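Local coordinates for protein 4-phosphoerythronate dehydrogenase (Lactobacillus jensenii, PDB 4PRK) that acts as an NAD-dependent D-lactate dehydrogenase of the D-isomer-specific 2-hydroxyacid dehydrogenase family, probably interconverting pyruvate and D-lactate, at residues A[47-52]-A[309-314]. Numbering follows the deposited sequence.
Sequences GVLLKP and EISLRD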
ATOM      1  N   GLY A  47       8.488 -42.351  -1.292  1.00 57.00           N
ATOM      2  CA  GLY A  47       9.288 -41.277  -1.863  1.00 55.14           C
ATOM      3  C   GLY A  47      10.281 -40.689  -0.881  1.00 57.81           C
ATOM      4  O   GLY A  47      10.220 -40.999   0.296  1.00 58.53           O
ATOM      5  N   VAL A  48      11.202 -39.851  -1.350  1.00 55.11           N
ATOM      6  CA  VAL A  48      12.223 -39.312  -0.464  1.00 48.04           C
ATOM      7  C   VAL A  48      12.304 -37.776  -0.511  1.00 49.27           C
ATOM      8  O   VAL A  48      12.047 -37.150  -1.549  1.00 43.09           O
ATOM      9  CB  VAL A  48      13.579 -39.997  -0.755  1.00 55.79           C
ATOM     10  CG1 VAL A  48      14.749 -39.225  -0.162  1.00 62.58           C
ATOM     11  CG2 VAL A  48      13.558 -41.420  -0.211  1.00 55.16           C
ATOM     12  N   LEU A  49      12.608 -37.178   0.650  1.00 50.92           N
ATOM     13  CA  LEU A  49      12.815 -35.724   0.779  1.00 48.54           C
ATOM     14  C   LEU A  49      14.242 -35.505   1.316  1.00 47.58           C
ATOM     15  O   LEU A  49      14.585 -35.962   2.429  1.00 42.08           O
ATOM     16  CB  LEU A  49      11.736 -35.082   1.683  1.00 49.16           C
ATOM     17  CG  LEU A  49      10.279 -35.023   1.154  1.00 50.24           C
ATOM     18  CD1 LEU A  49       9.367 -34.187   2.069  1.00 49.65           C
ATOM     19  CD2 LEU A  49      10.212 -34.488  -0.277  1.00 50.22           C
ATOM     20  N   LEU A  50      15.065 -34.808   0.517  1.00 48.43           N
ATOM     21  CA  LEU A  50      16.501 -34.687   0.791  1.00 47.69           C
ATOM     22  C   LEU A  50      16.913 -33.283   1.186  1.00 48.86           C
ATOM     23  O   LEU A  50      16.326 -32.289   0.729  1.00 50.10           O
ATOM     24  CB  LEU A  50      17.303 -35.099  -0.447  1.00 53.70           C
ATOM     25  CG  LEU A  50      17.240 -36.583  -0.878  1.00 57.32           C
ATOM     26  CD1 LEU A  50      18.432 -36.950  -1.778  1.00 57.26           C
ATOM     27  CD2 LEU A  50      17.206 -37.499   0.348  1.00 54.11           C
ATOM     28  N   LYS A  51      17.856 -33.209   2.110  1.00 48.40           N
ATOM     29  CA  LYS A  51      18.540 -31.987   2.461  1.00 50.22           C
ATOM     30  C   LYS A  51      19.998 -32.346   2.527  1.00 55.57           C
ATOM     31  O   LYS A  51      20.535 -32.550   3.613  1.00 53.66           O
ATOM     32  CB  LYS A  51      18.054 -31.432   3.792  1.00 53.14           C
ATOM     33  CG  LYS A  51      18.679 -30.099   4.173  1.00 56.34           C
ATOM     34  CD  LYS A  51      18.095 -29.558   5.468  1.00 59.88           C
ATOM     35  CE  LYS A  51      19.045 -28.592   6.152  1.00 59.63           C
ATOM     36  NZ  LYS A  51      18.330 -27.637   7.040  1.00 62.72           N
ATOM     37  N   PRO A  52      20.653 -32.438   1.287  1.00 56.14           N
ATOM     38  CA  PRO A  52      21.983 -33.049   1.393  1.00 59.47           C
ATOM     39  C   PRO A  52      23.054 -32.096   1.887  1.00 61.31           C
ATOM     40  O   PRO A  52      23.264 -31.047   1.316  1.00 66.59           O
ATOM     41  CB  PRO A  52      22.306 -33.505  -0.041  1.00 55.26           C
ATOM     42  CG  PRO A  52      21.174 -33.105  -0.910  1.00 53.92           C
ATOM     43  CD  PRO A  52      20.476 -32.025  -0.187  1.00 53.58           C
ATOM     44  N   GLU A 309       6.542 -28.909   2.722  1.00 32.88           N
ATOM     45  CA  GLU A 309       5.284 -29.218   2.070  1.00 36.38           C
ATOM     46  C   GLU A 309       5.304 -29.111   0.535  1.00 43.57           C
ATOM     47  O   GLU A 309       4.551 -29.853  -0.154  1.00 40.34           O
ATOM     48  CB  GLU A 309       4.117 -28.433   2.681  1.00 35.30           C
ATOM     49  CG  GLU A 309       3.928 -28.818   4.131  1.00 34.73           C
ATOM     50  CD  GLU A 309       2.687 -28.220   4.750  1.00 42.03           C
ATOM     51  OE1 GLU A 309       1.927 -27.488   4.056  1.00 38.74           O
ATOM     52  OE2 GLU A 309       2.480 -28.527   5.954  1.00 46.10           O
ATOM     53  N   ILE A 310       6.154 -28.226  -0.010  1.00 38.70           N
ATOM     54  CA  ILE A 310       6.275 -28.137  -1.459  1.00 41.06           C
ATOM     55  C   ILE A 310       7.014 -29.353  -2.069  1.00 38.57           C
ATOM     56  O   ILE A 310       6.537 -29.925  -3.057  1.00 38.24           O
ATOM     57  CB  ILE A 310       6.910 -26.806  -1.927  1.00 42.91           C
ATOM     58  CG1 ILE A 310       5.929 -25.637  -1.598  1.00 43.63           C
ATOM     59  CG2 ILE A 310       7.196 -26.864  -3.430  1.00 42.26           C
ATOM     60  CD1 ILE A 310       6.457 -24.234  -1.875  1.00 41.35           C
ATOM     61  N   SER A 311       8.144 -29.749  -1.495  1.00 35.31           N
ATOM     62  CA  SER A 311       8.806 -30.971  -1.923  1.00 35.80           C
ATOM     63  C   SER A 311       7.893 -32.235  -1.744  1.00 42.09           C
ATOM     64  O   SER A 311       7.643 -33.002  -2.699  1.00 40.89           O
ATOM     65  CB  SER A 311      10.124 -31.102  -1.169  1.00 36.61           C
ATOM     66  OG  SER A 311       9.953 -31.171   0.237  1.00 37.20           O
ATOM     67  N   LEU A 312       7.351 -32.389  -0.537  1.00 41.57           N
ATOM     68  CA  LEU A 312       6.450 -33.505  -0.198  1.00 45.34           C
ATOM     69  C   LEU A 312       5.365 -33.665  -1.287  1.00 44.91           C
ATOM     70  O   LEU A 312       5.141 -34.767  -1.774  1.00 43.67           O
ATOM     71  CB  LEU A 312       5.774 -33.243   1.203  1.00 42.42           C
ATOM     72  CG  LEU A 312       4.710 -34.251   1.714  1.00 46.80           C
ATOM     73  CD1 LEU A 312       5.363 -35.629   1.841  1.00 43.54           C
ATOM     74  CD2 LEU A 312       4.012 -33.881   3.031  1.00 47.74           C
ATOM     75  N   ARG A 313       4.711 -32.546  -1.625  1.00 42.43           N
ATOM     76  CA  ARG A 313       3.643 -32.476  -2.604  1.00 44.95           C
ATOM     77  C   ARG A 313       4.112 -32.908  -4.004  1.00 46.06           C
ATOM     78  O   ARG A 313       3.467 -33.748  -4.621  1.00 48.79           O
ATOM     79  CB  ARG A 313       3.009 -31.070  -2.643  1.00 45.88           C
ATOM     80  CG  ARG A 313       1.573 -31.065  -3.148  1.00 49.97           C
ATOM     81  CD  ARG A 313       1.363 -30.160  -4.366  1.00 55.28           C
ATOM     82  NE  ARG A 313       2.141 -30.638  -5.517  1.00 63.27           N
ATOM     83  CZ  ARG A 313       1.661 -31.169  -6.647  1.00 56.47           C
ATOM     84  NH1 ARG A 313       0.362 -31.285  -6.861  1.00 56.66           N
ATOM     85  NH2 ARG A 313       2.510 -31.567  -7.586  1.00 52.61           N
ATOM     86  N   ASP A 314       5.214 -32.366  -4.514  1.00 46.47           N
ATOM     87  CA  ASP A 314       5.760 -32.874  -5.796  1.00 50.80           C
ATOM     88  C   ASP A 314       6.173 -34.328  -5.657  1.00 51.21           C
ATOM     89  O   ASP A 314       6.045 -35.080  -6.604  1.00 47.65           O
ATOM     90  CB  ASP A 314       6.994 -32.096  -6.295  1.00 48.97           C
ATOM     91  CG  ASP A 314       6.633 -30.822  -7.060  1.00 50.20           C
ATOM     92  OD1 ASP A 314       5.430 -30.519  -7.226  1.00 41.84           O
ATOM     93  OD2 ASP A 314       7.571 -30.115  -7.499  1.00 53.34           O
TER
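L49 of strand 47-50 presents its forked end to helix 301-319 and meets S311 and L312. With CG anti to the carbonyl carbon (chi1 -69°) the fork is carried to the helix, and both methyls touch it, CD2 at S311 and CD1 between S311 and L312. CD2 comes up against the S311 side chain, 3.4 Å from OG and 3.5 Å from CB; L49 CD1 lies 3.6 Å from the same S311 OG, leaving the hydroxyl oxygen beside both prongs of the fork. L49 CD2 also lies 3.6 Å from L312 N, and the leucine thus packs on the helix backbone as well as on its side chains. The L312 side chain is met at CB, by L49 CD1 at 3.8 Å; its CG, anti to the backbone N (chi1 176°), lies farther from that methyl. No hydrogen bond crosses the interface. Instead, the buried S311 hydroxyl turns back on its own helix and hydrogen-bonds chiefly to M307 O, with I308 O also placed to share its proton, while the L49 methyls pack against the oxygen. Were L49 cut back to an alanine, both methyls would go, and a gap would probably open between strand and helix where they now touch S311 and L312 CB. Strand 47-50 is the middle strand of a five-stranded parallel sheet of 2-1-3-4-5 order, flanked by strands 2-6 and 72-75. The late helix 301-319 thus returns to pack on the sheet built from the start of the chain, L49 and L312 both resting on I3 of strand 2-6, with L312 also against helix 10-23.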